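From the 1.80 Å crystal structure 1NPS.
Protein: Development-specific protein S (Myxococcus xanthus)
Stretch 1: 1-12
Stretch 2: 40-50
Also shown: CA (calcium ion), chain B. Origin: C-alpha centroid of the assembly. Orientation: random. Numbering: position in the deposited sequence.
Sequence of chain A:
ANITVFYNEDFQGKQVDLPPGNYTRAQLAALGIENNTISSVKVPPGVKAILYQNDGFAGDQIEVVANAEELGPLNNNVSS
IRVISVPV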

# COMPACT_ATOMS: atom_id res chain seq x y z
N ALA A 1 -2.63 13.56 -0.84
CA ALA A 1 -1.62 13.40 -1.92
C ALA A 1 -1.13 11.96 -2.00
O ALA A 1 -1.69 11.15 -2.74
N ASN A 2 -0.11 11.61 -1.22
CA ASN A 2 0.44 10.26 -1.29
C ASN A 2 0.24 9.48 -0.01
O ASN A 2 -0.01 10.05 1.04
N ILE A 3 0.29 8.16 -0.16
CA ILE A 3 0.22 7.26 0.98
C ILE A 3 1.70 6.88 1.19
O ILE A 3 2.50 6.98 0.25
N THR A 4 2.07 6.47 2.39
CA THR A 4 3.44 6.06 2.65
C THR A 4 3.38 4.63 3.19
O THR A 4 2.61 4.34 4.11
N VAL A 5 4.06 3.71 2.51
CA VAL A 5 4.09 2.31 2.91
C VAL A 5 5.37 1.98 3.67
O VAL A 5 6.46 2.40 3.27
N PHE A 6 5.24 1.19 4.73
CA PHE A 6 6.37 0.83 5.58
C PHE A 6 6.67 -0.66 5.59
O PHE A 6 5.76 -1.49 5.43
N TYR A 7 7.95 -1.02 5.73
CA TYR A 7 8.33 -2.43 5.76
C TYR A 7 7.93 -3.16 7.03
O TYR A 7 7.66 -4.37 6.99
N ASN A 8 7.85 -2.43 8.14
CA ASN A 8 7.46 -3.00 9.43
C ASN A 8 6.22 -2.31 9.99
O ASN A 8 5.84 -1.22 9.53
N GLU A 9 5.56 -2.97 10.94
CA GLU A 9 4.36 -2.42 11.58
C GLU A 9 4.63 -1.14 12.39
O GLU A 9 5.78 -0.80 12.67
N ASP A 10 3.56 -0.43 12.74
CA ASP A 10 3.64 0.80 13.52
C ASP A 10 4.51 1.87 12.86
O ASP A 10 5.22 2.59 13.53
N PHE A 11 4.46 1.92 11.54
CA PHE A 11 5.22 2.89 10.75
C PHE A 11 6.74 2.89 11.01
O PHE A 11 7.35 3.94 11.20
N GLN A 12 7.36 1.71 10.99
CA GLN A 12 8.80 1.61 11.22
C GLN A 12 9.48 1.04 9.98
O GLN A 12 8.81 0.52 9.10
N SER A 40 2.70 -1.71 7.23
CA SER A 40 1.92 -0.59 7.76
C SER A 40 1.85 0.52 6.72
O SER A 40 2.70 0.60 5.82
N VAL A 41 0.78 1.31 6.77
CA VAL A 41 0.57 2.38 5.81
C VAL A 41 -0.06 3.62 6.42
O VAL A 41 -0.92 3.54 7.30
N LYS A 42 0.39 4.78 5.95
CA LYS A 42 -0.15 6.06 6.39
C LYS A 42 -1.01 6.56 5.24
O LYS A 42 -0.62 6.47 4.07
N VAL A 43 -2.22 7.01 5.55
CA VAL A 43 -3.11 7.52 4.53
C VAL A 43 -3.68 8.86 4.98
O VAL A 43 -4.52 8.90 5.88
N PRO A 44 -3.21 9.97 4.38
CA PRO A 44 -3.70 11.30 4.75
C PRO A 44 -5.03 11.57 4.04
O PRO A 44 -5.43 10.81 3.15
N PRO A 45 -5.72 12.66 4.42
CA PRO A 45 -7.01 13.06 3.84
C PRO A 45 -6.93 13.24 2.32
O PRO A 45 -5.88 13.61 1.79
N GLY A 46 -8.01 12.95 1.62
CA GLY A 46 -8.01 13.12 0.17
C GLY A 46 -7.60 11.94 -0.69
O GLY A 46 -7.75 12.02 -1.90
N VAL A 47 -7.03 10.89 -0.09
CA VAL A 47 -6.61 9.67 -0.81
C VAL A 47 -6.91 8.38 -0.04
O VAL A 47 -7.04 8.37 1.18
N LYS A 48 -6.96 7.27 -0.77
CA LYS A 48 -7.20 5.95 -0.20
C LYS A 48 -6.44 4.94 -1.07
O LYS A 48 -6.03 5.25 -2.20
N ALA A 49 -6.23 3.74 -0.53
CA ALA A 49 -5.52 2.69 -1.23
C ALA A 49 -6.23 1.36 -1.11
O ALA A 49 -6.91 1.08 -0.12
N ILE A 50 -6.07 0.54 -2.13
CA ILE A 50 -6.62 -0.81 -2.12
C ILE A 50 -5.38 -1.70 -2.27
O ILE A 50 -4.65 -1.57 -3.26

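Development-specific protein S offers a compact example of a general principle: in a pair of antiparallel strands, alternating side chains serve different surroundings, while a single buried hydroxyl can tie the following segment to the sheet. The second stretch opens with that hydroxyl. S40 is buried, and its p rotamer (chi1 67°) places OG among the backbone atoms of the segment that follows F6. S40 OG donates a hydrogen bond to N8 O (2.8 Å) and accepts one from F11 N (2.9 Å), so one small side chain satisfies two main-chain groups of that segment. Its own carbonyl continues the sheet pairing, with F6 N to S40 O at 2.8 Å, and the CB of F6 lies 3.3 Å from S40 OG on the same face.

V41 turns to the other face. In its t rotamer, V41 CG2 meets V5 CG1 at 4.1 Å, V5 being an m rotamer, while V41 CG1 lies 4.1 Å from I3 CD1. V5 and V41 form the non-hydrogen-bonded pair, and I3 reaches V41 from farther along the first strand.

K42 returns to the face of S40, T4 and F6. Its backbone forms both hydrogen bonds with T4, K42 N to T4 O at 2.9 Å and T4 N to K42 O at 3.2 Å. The side chain leaves in an m rotamer and then runs extended, chi2 to chi4 all t, so that its methylene groups touch both F6 and F11. K42 CG lies 3.7 Å from F6 CE1 and sits over the face of the F11 ring, in a CH-pi contact 4.0 Å from the centroid; further along, K42 CE comes within 3.7 Å of F11 CG. The CA-to-CB bond of F11 points sideways, but its m rotamer brings the ring nearer to the partner strand.

Beyond the strand, I3 becomes the common partner. With chi1 p and chi2 t, I3 CG2 touches V43 CG1 at 4.2 Å. P44 points toward the first stretch, and P44 CD lies 3.2 Å from N2 O. The type II turn from P44 to V47 includes G46, whose backbone angles call for glycine. V47, an m rotamer, brings V47 CG1 to 3.1 Å from A1 O, and V47 CG2 lies 4.2 Å from I3 CG2. K48 points away, A49 CB meets I3 CD1 at 4.1 Å, and I50 is out of reach.

The bound calcium lies outside this packing: Y7 O coordinates it at 2.0 Å, with a water and ligands elsewhere in the structure.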

# COMPACT_ATOMS: atom_id res chain seq x y z
CB ALA A 1 -0.45 14.34 -1.68
CB ASN A 2 1.94 10.27 -1.56
CG ASN A 2 2.38 11.46 -2.37
OD1 ASN A 2 1.86 11.72 -3.45
ND2 ASN A 2 3.35 12.20 -1.83
CB ILE A 3 -0.59 5.96 0.65
CG1 ILE A 3 0.09 5.17 -0.48
CG2 ILE A 3 -2.05 6.29 0.30
CD1 ILE A 3 -0.15 3.68 -0.42
CB THR A 4 4.16 7.00 3.64
OG1 THR A 4 3.91 8.37 3.28
CG2 THR A 4 5.66 6.78 3.59
CB VAL A 5 3.94 1.38 1.68
CG1 VAL A 5 2.59 1.63 1.00
CG2 VAL A 5 5.08 1.60 0.70
CB PHE A 6 6.13 1.30 7.02
CG PHE A 6 6.04 2.80 7.17
CD1 PHE A 6 4.84 3.46 6.94
CD2 PHE A 6 7.17 3.54 7.50
CE1 PHE A 6 4.76 4.85 7.04
CE2 PHE A 6 7.10 4.92 7.61
CZ PHE A 6 5.89 5.58 7.37
CB TYR A 7 9.83 -2.60 5.49
CG TYR A 7 10.15 -2.78 4.02
CD1 TYR A 7 9.43 -2.09 3.03
CD2 TYR A 7 11.15 -3.66 3.61
CE1 TYR A 7 9.70 -2.27 1.67
CE2 TYR A 7 11.43 -3.85 2.26
CZ TYR A 7 10.70 -3.16 1.30
OH TYR A 7 10.97 -3.37 -0.04
CB ASN A 8 8.60 -2.91 10.45
CG ASN A 8 9.84 -3.67 10.03
OD1 ASN A 8 10.96 -3.15 10.10
ND2 ASN A 8 9.66 -4.91 9.57
CB GLU A 9 3.71 -3.49 12.47
CG GLU A 9 3.13 -4.67 11.69
CD GLU A 9 2.33 -5.66 12.53
OE1 GLU A 9 2.56 -5.76 13.75
OE2 GLU A 9 1.46 -6.35 11.96
CB ASP A 10 4.15 0.51 14.94
CG ASP A 10 3.29 -0.49 15.68
OD1 ASP A 10 2.05 -0.48 15.49
OD2 ASP A 10 3.84 -1.30 16.45
CB PHE A 11 4.63 4.30 10.96
CG PHE A 11 3.11 4.32 11.01
CD1 PHE A 11 2.34 3.68 10.04
CD2 PHE A 11 2.45 4.94 12.07
CE1 PHE A 11 0.95 3.66 10.12
CE2 PHE A 11 1.05 4.92 12.15
CZ PHE A 11 0.31 4.28 11.18
CB GLN A 12 9.11 0.70 12.40
CG GLN A 12 8.59 1.18 13.74
CD GLN A 12 9.61 2.00 14.49
OE1 GLN A 12 10.70 1.51 14.79
NE2 GLN A 12 9.27 3.23 14.81
CB SER A 40 2.44 -0.11 9.13
OG SER A 40 3.72 0.49 9.08
CB VAL A 41 -0.38 1.92 4.68
CG1 VAL A 41 -0.50 2.99 3.61
CG2 VAL A 41 0.10 0.61 4.07
CB LYS A 42 0.96 7.07 6.69
CG LYS A 42 1.73 6.80 7.99
CD LYS A 42 2.63 7.97 8.34
CE LYS A 42 3.36 7.71 9.64
NZ LYS A 42 4.27 8.81 10.01
CB VAL A 43 -4.26 6.51 4.24
CG1 VAL A 43 -5.10 6.96 3.05
CG2 VAL A 43 -3.70 5.12 4.01
CB PRO A 44 -2.61 12.22 4.20
CG PRO A 44 -2.23 11.54 2.94
CD PRO A 44 -2.15 10.08 3.37
CB PRO A 45 -7.26 14.40 4.52
CG PRO A 45 -6.74 14.16 5.88
CD PRO A 45 -5.41 13.49 5.60
CB VAL A 47 -5.09 9.63 -1.15
CG1 VAL A 47 -4.75 10.58 -2.28
CG2 VAL A 47 -4.24 9.89 0.09
CB LYS A 48 -8.69 5.59 -0.18
CG LYS A 48 -9.29 5.28 -1.53
CD LYS A 48 -10.63 4.59 -1.36
CE LYS A 48 -11.20 4.12 -2.68
NZ LYS A 48 -12.52 3.46 -2.49
CB ALA A 49 -4.09 2.55 -0.66
CB ILE A 50 -7.59 -1.09 -3.29
CG1 ILE A 50 -8.70 -0.04 -3.30
CG2 ILE A 50 -8.21 -2.48 -3.11
CD1 ILE A 50 -9.62 -0.08 -4.52
CA CA B . 6.76 -6.12 6.41
O HOH W 1 8.19 -6.78 6.37